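Local coordinates for periplasmic iron-binding protein (Synechocystis sp., PDB 2VOZ) that binds ferric iron in the periplasm and probably hands it to an ABC transporter for import into the cell, at residues T85-M90 and N167-S172; G125-A130 and N262-G267; R129-Y134 and V219-S224; Y227-K232 and G297-P302. All coordinates share one frame; numbering follows the deposited sequence. Where two conformers were deposited one is given.

Contact 1: residues T85-M90 and N167-S172; sequences TVDAGM and NVYNLS
Asp-87 has CG anti to its backbone N (chi1 -160°), and Ser-172 has OG anti to its carbonyl carbon (chi1 -69°), which brings carboxylate and hydroxyl together. Asp-87 is the N-cap of helix 88-96, and Ser-172 lies in the first turns of helix 168-181. The contact therefore joins the starts of two helices. Ser-172 OG donates to Asp-87 OD2 at 2.6 Å, on the syn lone pair. Gly-89 N donates to the same oxygen at 2.8 Å on its anti lone pair, which is the capping bond. Asn-262 ND2 adds a weak third bond. Val-168 meets the carboxylate tip to tip, with CG1 3.6 Å from Asp-87 OD1. An alanine in place of Asp-87 would probably leave Gly-89 N without its cap and the Ser-172 hydroxyl without its acceptor. Gly-89 CA is 3.9 Å from Val-168 CG2. Tyr-169, an iron ligand, touches with its ring edge. Asp-87 OD1 lies in the ring plane, 3.2 Å from Tyr-169 CD1, with carboxylate and ring 14° from coplanar.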
loop_
_atom_site.group_PDB
_atom_site.type_symbol
_atom_site.label_atom_id
_atom_site.label_comp_id
_atom_site.label_asym_id
_atom_site.label_seq_id
_atom_site.Cartn_x
_atom_site.Cartn_y
_atom_site.Cartn_z
ATOM N N THR B 85 12.987 -18.195 1.768
ATOM C CA THR B 85 13.904 -17.080 1.831
ATOM C C THR B 85 14.722 -16.944 0.542
ATOM O O THR B 85 14.522 -17.705 -0.423
ATOM C CB THR B 85 14.781 -17.152 3.120
ATOM O OG1 THR B 85 15.397 -15.885 3.362
ATOM C CG2 THR B 85 15.811 -18.216 3.031
ATOM N N VAL B 86 15.567 -15.929 0.509
ATOM C CA VAL B 86 16.192 -15.519 -0.733
ATOM C C VAL B 86 17.679 -15.732 -0.514
ATOM O O VAL B 86 18.253 -15.256 0.491
ATOM C CB VAL B 86 15.845 -14.058 -1.060
ATOM C CG1 VAL B 86 16.629 -13.566 -2.271
ATOM C CG2 VAL B 86 14.329 -13.921 -1.252
ATOM N N ASP B 87 18.259 -16.474 -1.458
ATOM C CA ASP B 87 19.678 -16.762 -1.603
ATOM C C ASP B 87 19.961 -18.077 -0.933
ATOM O O ASP B 87 19.559 -18.290 0.232
ATOM C CB ASP B 87 20.588 -15.635 -1.039
ATOM C CG ASP B 87 22.003 -15.678 -1.608
ATOM O OD1 ASP B 87 22.374 -14.727 -2.344
ATOM O OD2 ASP B 87 22.738 -16.686 -1.358
ATOM N N ALA B 88 20.667 -18.956 -1.653
ATOM C CA ALA B 88 21.071 -20.272 -1.106
ATOM C C ALA B 88 21.887 -20.082 0.170
ATOM O O ALA B 88 21.959 -20.989 1.017
ATOM C CB ALA B 88 21.870 -21.103 -2.127
ATOM N N GLY B 89 22.531 -18.928 0.301
ATOM C CA GLY B 89 23.347 -18.639 1.522
ATOM C C GLY B 89 22.438 -18.450 2.754
ATOM O O GLY B 89 22.844 -18.721 3.903
ATOM N N MET B 90 21.233 -17.937 2.537
ATOM C CA MET B 90 20.258 -17.797 3.627
ATOM C C MET B 90 19.578 -19.102 3.960
ATOM O O MET B 90 19.361 -19.400 5.127
ATOM C CB MET B 90 19.221 -16.675 3.389
ATOM C CG MET B 90 19.833 -15.259 3.289
ATOM S SD MET B 90 20.952 -14.825 4.714
ATOM C CE MET B 90 19.880 -15.034 6.103
ATOM N N ASN B 167 27.273 -8.689 2.227
ATOM C CA ASN B 167 26.039 -9.000 1.525
ATOM C C ASN B 167 26.059 -10.438 1.017
ATOM O O ASN B 167 27.059 -10.896 0.483
ATOM C CB ASN B 167 25.856 -8.077 0.342
ATOM C CG ASN B 167 24.675 -8.485 -0.503
ATOM O OD1 ASN B 167 24.853 -9.133 -1.515
ATOM N ND2 ASN B 167 23.474 -8.113 -0.082
ATOM N N VAL B 168 24.950 -11.121 1.245
ATOM C CA VAL B 168 24.895 -12.558 0.930
ATOM C C VAL B 168 25.066 -12.867 -0.539
ATOM O O VAL B 168 25.594 -13.951 -0.890
ATOM C CB VAL B 168 23.639 -13.201 1.492
ATOM C CG1 VAL B 168 22.402 -12.779 0.648
ATOM C CG2 VAL B 168 23.818 -14.754 1.599
ATOM N N TYR B 169 24.624 -11.972 -1.433
ATOM C CA TYR B 169 24.860 -12.240 -2.859
ATOM C C TYR B 169 26.357 -12.348 -3.190
ATOM O O TYR B 169 26.764 -13.179 -4.009
ATOM C CB TYR B 169 24.288 -11.144 -3.768
ATOM C CG TYR B 169 22.882 -10.700 -3.428
ATOM C CD1 TYR B 169 21.954 -11.576 -2.891
ATOM C CD2 TYR B 169 22.504 -9.374 -3.677
ATOM C CE1 TYR B 169 20.655 -11.124 -2.594
ATOM C CE2 TYR B 169 21.226 -8.937 -3.399
ATOM C CZ TYR B 169 20.336 -9.801 -2.856
ATOM O OH TYR B 169 19.069 -9.321 -2.574
ATOM N N ASN B 170 27.157 -11.489 -2.584
ATOM C CA ASN B 170 28.617 -11.539 -2.746
ATOM C C ASN B 170 29.197 -12.766 -2.090
ATOM O O ASN B 170 30.039 -13.442 -2.684
ATOM C CB ASN B 170 29.262 -10.296 -2.140
ATOM C CG ASN B 170 29.077 -9.069 -2.983
ATOM O OD1 ASN B 170 28.826 -9.138 -4.208
ATOM N ND2 ASN B 170 29.171 -7.916 -2.326
ATOM N N LEU B 171 28.770 -13.046 -0.854
ATOM C CA LEU B 171 29.218 -14.252 -0.155
ATOM C C LEU B 171 28.983 -15.475 -1.050
ATOM O O LEU B 171 29.857 -16.319 -1.204
ATOM C CB LEU B 171 28.445 -14.431 1.159
ATOM C CG LEU B 171 28.932 -13.545 2.327
ATOM C CD1 LEU B 171 27.952 -13.554 3.503
ATOM C CD2 LEU B 171 30.315 -13.961 2.779
ATOM N N SER B 172 27.805 -15.534 -1.669
ATOM C CA SER B 172 27.494 -16.681 -2.510
ATOM C C SER B 172 28.297 -16.750 -3.819
ATOM O O SER B 172 28.706 -17.859 -4.257
ATOM C CB SER B 172 25.971 -16.760 -2.752
ATOM O OG SER B 172 25.332 -17.118 -1.515
#

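Contact 2: residues G125-A130 and N262-G267; sequences GFTQRA and NVSGAG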
loop_
_atom_site.group_PDB
_atom_site.type_symbol
_atom_site.label_atom_id
_atom_site.label_comp_id
_atom_site.label_asym_id
_atom_site.label_seq_id
_atom_site.Cartn_x
_atom_site.Cartn_y
_atom_site.Cartn_z
ATOM N N GLY B 125 14.885 -24.668 -4.623
ATOM C CA GLY B 125 14.775 -23.347 -5.295
ATOM C C GLY B 125 13.470 -23.247 -6.065
ATOM O O GLY B 125 13.035 -24.220 -6.703
ATOM N N PHE B 126 12.808 -22.091 -5.930
ATOM C CA PHE B 126 11.597 -21.823 -6.687
ATOM C C PHE B 126 11.707 -20.690 -7.698
ATOM O O PHE B 126 10.891 -20.634 -8.621
ATOM C CB PHE B 126 10.411 -21.630 -5.752
ATOM C CG PHE B 126 10.040 -22.885 -5.062
ATOM C CD1 PHE B 126 9.331 -23.891 -5.765
ATOM C CD2 PHE B 126 10.462 -23.123 -3.771
ATOM C CE1 PHE B 126 9.000 -25.090 -5.139
ATOM C CE2 PHE B 126 10.174 -24.338 -3.150
ATOM C CZ PHE B 126 9.432 -25.311 -3.832
ATOM N N THR B 127 12.667 -19.782 -7.516
ATOM C CA THR B 127 13.013 -18.824 -8.582
ATOM C C THR B 127 14.516 -18.775 -8.648
ATOM O O THR B 127 15.193 -19.220 -7.714
ATOM C CB THR B 127 12.482 -17.393 -8.271
ATOM O OG1 THR B 127 13.191 -16.888 -7.144
ATOM C CG2 THR B 127 10.986 -17.439 -8.004
ATOM N N GLN B 128 15.052 -18.212 -9.722
ATOM C CA GLN B 128 16.476 -18.021 -9.811
ATOM C C GLN B 128 16.807 -16.639 -10.366
ATOM O O GLN B 128 15.984 -16.003 -11.030
ATOM C CB GLN B 128 17.144 -19.150 -10.602
ATOM C CG GLN B 128 16.752 -19.228 -11.999
ATOM C CD GLN B 128 17.323 -20.462 -12.731
ATOM O OE1 GLN B 128 18.502 -20.801 -12.611
ATOM N NE2 GLN B 128 16.475 -21.119 -13.497
ATOM N N ARG B 129 17.965 -16.127 -9.958
ATOM C CA ARG B 129 18.470 -14.841 -10.420
ATOM C C ARG B 129 19.904 -15.108 -10.855
ATOM O O ARG B 129 20.497 -16.125 -10.465
ATOM C CB ARG B 129 18.468 -13.774 -9.285
ATOM C CG ARG B 129 19.260 -14.156 -7.999
ATOM C CD ARG B 129 18.436 -14.914 -6.911
ATOM N NE ARG B 129 17.261 -14.144 -6.511
ATOM C CZ ARG B 129 17.304 -13.090 -5.671
ATOM N NH1 ARG B 129 18.456 -12.726 -5.117
ATOM N NH2 ARG B 129 16.209 -12.394 -5.415
ATOM N N ALA B 130 20.441 -14.232 -11.676
ATOM C CA ALA B 130 21.835 -14.372 -12.130
ATOM C C ALA B 130 22.613 -13.202 -11.588
ATOM O O ALA B 130 22.071 -12.095 -11.531
ATOM C CB ALA B 130 21.876 -14.355 -13.693
ATOM N N ASN B 262 21.690 -18.040 -8.516
ATOM C CA ASN B 262 21.342 -18.276 -7.137
ATOM C C ASN B 262 19.817 -18.352 -7.101
ATOM O O ASN B 262 19.168 -18.031 -8.091
ATOM C CB ASN B 262 21.869 -17.123 -6.272
ATOM C CG ASN B 262 22.098 -17.536 -4.847
ATOM O OD1 ASN B 262 21.407 -18.423 -4.319
ATOM N ND2 ASN B 262 23.062 -16.875 -4.192
ATOM N N VAL B 263 19.274 -18.808 -5.981
ATOM C CA VAL B 263 17.844 -19.067 -5.905
ATOM C C VAL B 263 17.168 -18.352 -4.771
ATOM O O VAL B 263 17.815 -17.967 -3.791
ATOM C CB VAL B 263 17.539 -20.610 -5.771
ATOM C CG1 VAL B 263 18.050 -21.383 -6.977
ATOM C CG2 VAL B 263 18.177 -21.195 -4.473
ATOM N N SER B 264 15.851 -18.183 -4.902
ATOM C CA SER B 264 15.015 -18.027 -3.710
ATOM C C SER B 264 14.270 -19.345 -3.561
ATOM O O SER B 264 13.931 -20.034 -4.572
ATOM C CB SER B 264 14.009 -16.876 -3.827
ATOM O OG SER B 264 12.988 -17.207 -4.711
ATOM N N GLY B 265 14.020 -19.735 -2.328
ATOM C CA GLY B 265 13.564 -21.106 -2.183
ATOM C C GLY B 265 13.053 -21.394 -0.786
ATOM O O GLY B 265 13.048 -20.521 0.063
ATOM N N ALA B 266 12.664 -22.630 -0.545
ATOM C CA ALA B 266 11.985 -22.937 0.728
ATOM C C ALA B 266 12.159 -24.398 1.087
ATOM O O ALA B 266 12.454 -25.229 0.218
ATOM C CB ALA B 266 10.516 -22.623 0.594
ATOM N N GLY B 267 11.935 -24.692 2.359
ATOM C CA GLY B 267 11.965 -26.082 2.846
ATOM C C GLY B 267 10.892 -26.196 3.896
ATOM O O GLY B 267 10.381 -25.186 4.417
#
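Phe-126 N and Thr-127 N both donate to Ser-264 O, at 2.7 Å and 3.2 Å. Two successive residues facing one make this a classic beta bulge in an antiparallel pair of strands. The Phe-126 bond lies in the carbonyl plane, and the Thr-127 bond is tilted from it. Beyond the bulge the ladder is regular. Thr-127 and Arg-129 form hydrogen-bonded pairs with Ser-264 and Asn-262, and Gln-128 and Val-263 form the non-hydrogen-bonded pair between them. Gly-125 and Gly-265 approach closely, their CA atoms 4.0 Å apart.

Phe-126 turns a ring edge to the partner strand. Ala-266 N lies in the ring plane, 3.9 Å from Phe-126 CD2, and the Ala-266 methyl is near CE2. An alanine in place of Phe-126 would probably open a gap between Ala-266 and Leu-282 and Leu-285 of helix 275-285. Arg-129 lays its chain over the partner strand, with CD 3.4 Å from Asn-262 O. The bend at chi2 (-89°) brings CD over, and chi3 turns the guanidinium onward. In the conformer given for Glu-300, NH2 ends in a salt bridge with its OE1.

In the next layer, Asn-262 OD1 takes Val-263 N at 2.7 Å on an in-plane lone pair, and also Ala-88 N. This holds the amide in place. In the same Glu-300 conformer, Thr-127 OG1 also hydrogen-bonds OE2.

Strand 124-136 is flanked here by strand 261-268, which pairs on with strand 82-86. Strand 301-302 also pairs with 124-136, and helix 275-285 packs on Phe-126 and Ala-266.

Contact 3: residues R129-Y134 and V219-S224; sequences RARVLY and VAIANS
Tyr-134 and Asn-223 make one of the close points of this contact. Tyr-134 OH donates to Asn-223 O at 2.8 Å, from above the carbonyl plane. The ring leans along the partner strand, with CE1 3.6 Å from Ala-222 CB. Tyr-134 CG is anti to its carbonyl carbon (chi1 -68°), which brings the ring edge alongside Ala-222. Tyr-227 meets this ring with planes at about 20°.

On the face that carries Arg-131 and Asn-223, the packing is also close. Arg-131 NH1 reaches Asn-223 OD1 at 2.8 Å in a weak bond at the guanidinium edge, with guanidinium and amide planes 78° apart. The stronger partner of NH1 is Asp-205, in a salt bridge. Asn-170 OD1 takes NH2. Asn-223 ND2 donates to Tyr-225, an iron ligand. Ile-221 CG2 lies 3.7 Å from Arg-131 CG, the two side chains crossing at about a right angle.

Strands 124-136 and 219-223 form an antiparallel pair in the type 2 periplasmic binding protein fold. Backbone bonds tie Val-132 to Ala-222 and Tyr-134 to Ala-220 in both directions. At the 224 end, Ser-224 N donates to Ala-130 O, and Ala-130 N is taken by Ser-224 OG at 3.2 Å.

Farther along the face of Arg-131, toward Val-219, the packing is looser and apolar. Leu-133 and Ile-221 lie side by side, CD2 to CG1 at 4.0 Å. Leu-133 CB is 4.5 Å from Val-219 CG1. This part is buried too, since Leu-133 also packs on Phe-248 and Val-219 on Trp-156.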
loop_
_atom_site.group_PDB
_atom_site.type_symbol
_atom_site.label_atom_id
_atom_site.label_comp_id
_atom_site.label_asym_id
_atom_site.label_seq_id
_atom_site.Cartn_x
_atom_site.Cartn_y
_atom_site.Cartn_z
ATOM N N ARG B 129 17.965 -16.127 -9.958
ATOM C CA ARG B 129 18.470 -14.841 -10.420
ATOM C C ARG B 129 19.904 -15.108 -10.855
ATOM O O ARG B 129 20.497 -16.125 -10.465
ATOM C CB ARG B 129 18.468 -13.774 -9.285
ATOM C CG ARG B 129 19.260 -14.156 -7.999
ATOM C CD ARG B 129 18.436 -14.914 -6.911
ATOM N NE ARG B 129 17.261 -14.144 -6.511
ATOM C CZ ARG B 129 17.304 -13.090 -5.671
ATOM N NH1 ARG B 129 18.456 -12.726 -5.117
ATOM N NH2 ARG B 129 16.209 -12.394 -5.415
ATOM N N ALA B 130 20.441 -14.232 -11.676
ATOM C CA ALA B 130 21.835 -14.372 -12.130
ATOM C C ALA B 130 22.613 -13.202 -11.588
ATOM O O ALA B 130 22.071 -12.095 -11.531
ATOM C CB ALA B 130 21.876 -14.355 -13.693
ATOM N N ARG B 131 23.864 -13.423 -11.185
ATOM C CA ARG B 131 24.707 -12.328 -10.732
ATOM C C ARG B 131 25.562 -11.987 -11.968
ATOM O O ARG B 131 26.412 -12.764 -12.397
ATOM C CB ARG B 131 25.544 -12.701 -9.484
ATOM C CG ARG B 131 26.171 -11.443 -8.814
ATOM C CD ARG B 131 26.255 -11.659 -7.314
ATOM N NE ARG B 131 26.680 -10.461 -6.596
ATOM C CZ ARG B 131 25.892 -9.406 -6.339
ATOM N NH1 ARG B 131 24.628 -9.381 -6.754
ATOM N NH2 ARG B 131 26.370 -8.370 -5.650
ATOM N N VAL B 132 25.262 -10.845 -12.567
ATOM C CA VAL B 132 25.790 -10.534 -13.880
ATOM C C VAL B 132 26.739 -9.343 -13.812
ATOM O O VAL B 132 26.986 -8.796 -12.744
ATOM C CB VAL B 132 24.649 -10.225 -14.877
ATOM C CG1 VAL B 132 23.777 -11.477 -15.130
ATOM C CG2 VAL B 132 23.784 -9.000 -14.428
ATOM N N LEU B 133 27.255 -8.946 -14.974
ATOM C CA LEU B 133 28.060 -7.745 -15.056
ATOM C C LEU B 133 27.263 -6.652 -15.719
ATOM O O LEU B 133 26.405 -6.925 -16.598
ATOM C CB LEU B 133 29.306 -7.999 -15.885
ATOM C CG LEU B 133 30.169 -9.192 -15.474
ATOM C CD1 LEU B 133 31.524 -9.201 -16.217
ATOM C CD2 LEU B 133 30.406 -9.186 -13.978
ATOM N N TYR B 134 27.526 -5.432 -15.273
ATOM C CA TYR B 134 26.977 -4.233 -15.886
ATOM C C TYR B 134 28.148 -3.401 -16.357
ATOM O O TYR B 134 29.196 -3.357 -15.708
ATOM C CB TYR B 134 26.128 -3.453 -14.882
ATOM C CG TYR B 134 24.889 -4.242 -14.557
ATOM C CD1 TYR B 134 24.809 -4.999 -13.397
ATOM C CD2 TYR B 134 23.841 -4.308 -15.462
ATOM C CE1 TYR B 134 23.666 -5.747 -13.092
ATOM C CE2 TYR B 134 22.701 -5.051 -15.182
ATOM C CZ TYR B 134 22.627 -5.771 -13.996
ATOM O OH TYR B 134 21.484 -6.491 -13.741
ATOM N N VAL B 219 32.523 -1.029 -14.541
ATOM C CA VAL B 219 31.981 -2.418 -14.542
ATOM C C VAL B 219 31.496 -2.736 -13.137
ATOM O O VAL B 219 32.220 -2.519 -12.173
ATOM C CB VAL B 219 33.022 -3.496 -14.968
ATOM C CG1 VAL B 219 32.388 -4.887 -14.919
ATOM C CG2 VAL B 219 33.577 -3.179 -16.373
ATOM N N ALA B 220 30.244 -3.178 -13.026
ATOM C CA ALA B 220 29.681 -3.517 -11.712
ATOM C C ALA B 220 29.274 -4.964 -11.727
ATOM O O ALA B 220 28.995 -5.533 -12.807
ATOM C CB ALA B 220 28.475 -2.668 -11.383
ATOM N N ILE B 221 29.236 -5.557 -10.524
ATOM C CA ILE B 221 28.680 -6.897 -10.348
ATOM C C ILE B 221 27.386 -6.720 -9.569
ATOM O O ILE B 221 27.397 -6.080 -8.510
ATOM C CB ILE B 221 29.643 -7.785 -9.538
ATOM C CG1 ILE B 221 30.995 -7.904 -10.287
ATOM C CG2 ILE B 221 29.036 -9.195 -9.335
ATOM C CD1 ILE B 221 32.073 -8.702 -9.514
ATOM N N ALA B 222 26.267 -7.187 -10.126
ATOM C CA ALA B 222 24.960 -7.043 -9.452
ATOM C C ALA B 222 23.997 -8.024 -10.049
ATOM O O ALA B 222 24.274 -8.635 -11.072
ATOM C CB ALA B 222 24.411 -5.613 -9.543
ATOM N N ASN B 223 22.883 -8.255 -9.365
ATOM C CA ASN B 223 21.927 -9.215 -9.886
ATOM C C ASN B 223 21.160 -8.698 -11.092
ATOM O O ASN B 223 20.952 -7.479 -11.229
ATOM C CB ASN B 223 20.976 -9.637 -8.798
ATOM C CG ASN B 223 21.668 -10.507 -7.741
ATOM O OD1 ASN B 223 22.734 -11.103 -7.993
ATOM N ND2 ASN B 223 21.049 -10.597 -6.565
ATOM N N SER B 224 20.700 -9.657 -11.890
ATOM C CA SER B 224 19.944 -9.442 -13.109
ATOM C C SER B 224 18.657 -8.605 -12.907
ATOM O O SER B 224 18.385 -7.679 -13.696
ATOM C CB SER B 224 19.590 -10.827 -13.724
ATOM O OG SER B 224 18.938 -11.655 -12.765
#

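Contact 4: residues Y227-K232 and G297-P302; sequences YIRLQK and GNNEYP
Ile-228 and Asn-299 have the closest CA atoms, 6.5 Å apart, where helix 224-232 runs past a turn in which Asn-299 takes a positive phi of 57°. The side chains do the joining. Arg-229 is extended from CG to NE and reaches Asn-298, where NH1 donates to OD1 at 2.8 Å. The bond lies in the guanidinium plane and falls on a lone pair of OD1, with an angle of 162° at the hydrogen.

Water 1 fills the corner between the three polar groups. It accepts from Arg-229 NE and from Asn-299 ND2, each at 2.9 Å. It also donates to Asn-298 OD1, at a distance so short that the bond is doubtful in detail. In the conformer given for Glu-300, Asn-298 ND2 in turn donates to its OE1 at 3.0 Å, from above the carboxylate plane.

Asn-299 is held at both ends of its amide. Lys-232 comes in tip to tip, its chain extended beyond CG, and NZ donates to OD1 at 2.8 Å in the carbonyl plane. Ile-228 CG2 lies against the same amide, 3.5 Å from OD1. Lys-232 NZ also forms salt bridges with Asp-310 and with Asp-52 of the second subunit.

Asn-298 also touches Tyr-44 and Tyr-225, two of the iron ligands, so the turn stands next to the metal site. The positive phi of Asn-299 marks the C-prime position of a Schellman motif, which ends helix 288-297.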
loop_
_atom_site.group_PDB
_atom_site.type_symbol
_atom_site.label_atom_id
_atom_site.label_comp_id
_atom_site.label_asym_id
_atom_site.label_seq_id
_atom_site.Cartn_x
_atom_site.Cartn_y
_atom_site.Cartn_z
ATOM N N TYR B 227 18.352 -4.583 -12.939
ATOM C CA TYR B 227 18.332 -3.852 -14.192
ATOM C C TYR B 227 16.940 -3.874 -14.841
ATOM O O TYR B 227 16.501 -2.872 -15.420
ATOM C CB TYR B 227 19.395 -4.415 -15.113
ATOM C CG TYR B 227 19.634 -3.609 -16.379
ATOM C CD1 TYR B 227 20.562 -2.556 -16.406
ATOM C CD2 TYR B 227 18.941 -3.900 -17.536
ATOM C CE1 TYR B 227 20.797 -1.829 -17.573
ATOM C CE2 TYR B 227 19.168 -3.181 -18.711
ATOM C CZ TYR B 227 20.101 -2.156 -18.726
ATOM O OH TYR B 227 20.283 -1.467 -19.912
ATOM N N ILE B 228 16.253 -5.001 -14.695
ATOM C CA ILE B 228 14.882 -5.116 -15.224
ATOM C C ILE B 228 13.998 -4.073 -14.557
ATOM O O ILE B 228 13.173 -3.443 -15.229
ATOM C CB ILE B 228 14.323 -6.560 -15.115
ATOM C CG1 ILE B 228 15.338 -7.607 -15.612
ATOM C CG2 ILE B 228 12.974 -6.650 -15.871
ATOM C CD1 ILE B 228 15.822 -7.362 -17.079
ATOM N N ARG B 229 14.185 -3.833 -13.248
ATOM C CA ARG B 229 13.407 -2.782 -12.559
ATOM C C ARG B 229 13.604 -1.452 -13.213
ATOM O O ARG B 229 12.651 -0.745 -13.436
ATOM C CB ARG B 229 13.832 -2.594 -11.103
ATOM C CG ARG B 229 13.437 -3.710 -10.250
ATOM C CD ARG B 229 13.839 -3.434 -8.807
ATOM N NE ARG B 229 13.761 -4.678 -8.059
ATOM C CZ ARG B 229 14.176 -4.813 -6.805
ATOM N NH1 ARG B 229 14.085 -5.999 -6.229
ATOM N NH2 ARG B 229 14.650 -3.757 -6.128
ATOM N N LEU B 230 14.864 -1.112 -13.487
ATOM C CA LEU B 230 15.200 0.185 -14.088
ATOM C C LEU B 230 14.557 0.307 -15.482
ATOM O O LEU B 230 13.966 1.342 -15.779
ATOM C CB LEU B 230 16.718 0.366 -14.189
ATOM C CG LEU B 230 17.401 0.521 -12.823
ATOM C CD1 LEU B 230 18.941 0.572 -13.032
ATOM C CD2 LEU B 230 16.916 1.787 -12.121
ATOM N N GLN B 231 14.590 -0.777 -16.277
ATOM C CA GLN B 231 14.004 -0.771 -17.622
ATOM C C GLN B 231 12.492 -0.491 -17.547
ATOM O O GLN B 231 11.915 0.214 -18.395
ATOM C CB GLN B 231 14.268 -2.105 -18.315
ATOM C CG GLN B 231 15.727 -2.304 -18.754
ATOM C CD GLN B 231 15.863 -3.579 -19.532
ATOM O OE1 GLN B 231 16.122 -4.644 -18.956
ATOM N NE2 GLN B 231 15.655 -3.494 -20.854
ATOM N N LYS B 232 11.852 -1.046 -16.524
ATOM C CA LYS B 232 10.408 -0.932 -16.387
ATOM C C LYS B 232 9.974 0.413 -15.748
ATOM O O LYS B 232 8.777 0.815 -15.804
ATOM C CB LYS B 232 9.906 -2.110 -15.581
ATOM C CG LYS B 232 9.877 -3.392 -16.395
ATOM C CD LYS B 232 9.343 -4.512 -15.521
ATOM C CE LYS B 232 9.224 -5.805 -16.308
ATOM N NZ LYS B 232 8.513 -6.788 -15.467
ATOM N N GLY B 297 7.148 -11.699 -10.066
ATOM C CA GLY B 297 7.053 -10.782 -8.902
ATOM C C GLY B 297 8.280 -9.902 -8.721
ATOM O O GLY B 297 8.181 -8.676 -8.428
ATOM N N ASN B 298 9.452 -10.521 -8.866
ATOM C CA ASN B 298 10.697 -9.799 -8.738
ATOM C C ASN B 298 11.563 -9.901 -9.996
ATOM O O ASN B 298 12.782 -9.861 -9.922
ATOM C CB ASN B 298 11.475 -10.275 -7.511
ATOM C CG ASN B 298 12.610 -9.329 -7.116
ATOM O OD1 ASN B 298 12.560 -8.103 -7.357
ATOM N ND2 ASN B 298 13.641 -9.893 -6.479
ATOM N N ASN B 299 10.945 -10.071 -11.164
ATOM C CA ASN B 299 11.732 -10.072 -12.405
ATOM C C ASN B 299 12.836 -11.132 -12.386
ATOM O O ASN B 299 13.962 -10.883 -12.829
ATOM C CB ASN B 299 12.319 -8.674 -12.661
ATOM C CG ASN B 299 11.263 -7.676 -12.935
ATOM O OD1 ASN B 299 10.441 -7.887 -13.839
ATOM N ND2 ASN B 299 11.261 -6.578 -12.183
ATOM N N GLU B 300 12.480 -12.303 -11.867
ATOM C CA GLU B 300 13.401 -13.449 -11.733
ATOM C C GLU B 300 13.018 -14.488 -12.760
ATOM O O GLU B 300 11.995 -14.349 -13.437
ATOM C CB GLU B 300 13.305 -14.061 -10.319
ATOM C CG GLU B 300 14.146 -13.340 -9.276
ATOM C CD GLU B 300 13.570 -13.399 -7.840
ATOM O OE1 GLU B 300 14.192 -12.803 -6.934
ATOM O OE2 GLU B 300 12.510 -14.037 -7.584
ATOM N N TYR B 301 13.848 -15.536 -12.888
ATOM C CA TYR B 301 13.524 -16.627 -13.805
ATOM C C TYR B 301 12.825 -17.735 -13.028
ATOM O O TYR B 301 13.201 -18.038 -11.881
ATOM C CB TYR B 301 14.793 -17.231 -14.375
ATOM C CG TYR B 301 15.697 -16.293 -15.115
ATOM C CD1 TYR B 301 16.708 -15.562 -14.443
ATOM C CD2 TYR B 301 15.572 -16.137 -16.505
ATOM C CE1 TYR B 301 17.575 -14.714 -15.147
ATOM C CE2 TYR B 301 16.438 -15.280 -17.214
ATOM C CZ TYR B 301 17.433 -14.588 -16.523
ATOM O OH TYR B 301 18.311 -13.761 -17.189
ATOM N N PRO B 302 11.855 -18.411 -13.665
ATOM C CA PRO B 302 11.363 -19.646 -13.038
ATOM C C PRO B 302 12.462 -20.675 -12.960
ATOM O O PRO B 302 13.462 -20.594 -13.706
ATOM C CB PRO B 302 10.285 -20.151 -14.027
ATOM C CG PRO B 302 9.875 -18.899 -14.809
ATOM C CD PRO B 302 11.171 -18.117 -14.948
HETATM O O HOH W 1 12.435 -6.761 -9.490
#

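Contacts 2 and 3 share Arg-129 and Ala-130 of strand 124-136, their centres about 16 Å apart. The centres of contacts 1 and 2 are about 10 Å apart, and strands 82-86 and 261-268 join them. Those of contacts 3 and 4 are about 12 Å apart, and strand 219-223 runs into helix 224-232. Contacts 1 and 4 do not touch. Along the chain, contact 1 alternates with contacts 2 and 3, and contact 2 with contact 4; contact 3 closes before contact 4 opens. All four reach one mixed sheet. Of the iron ligands, Tyr-169 lies in contact 1 and Tyr-44, Tyr-225 and Tyr-226 lie close by, so distant parts of the chain gather around the metal site.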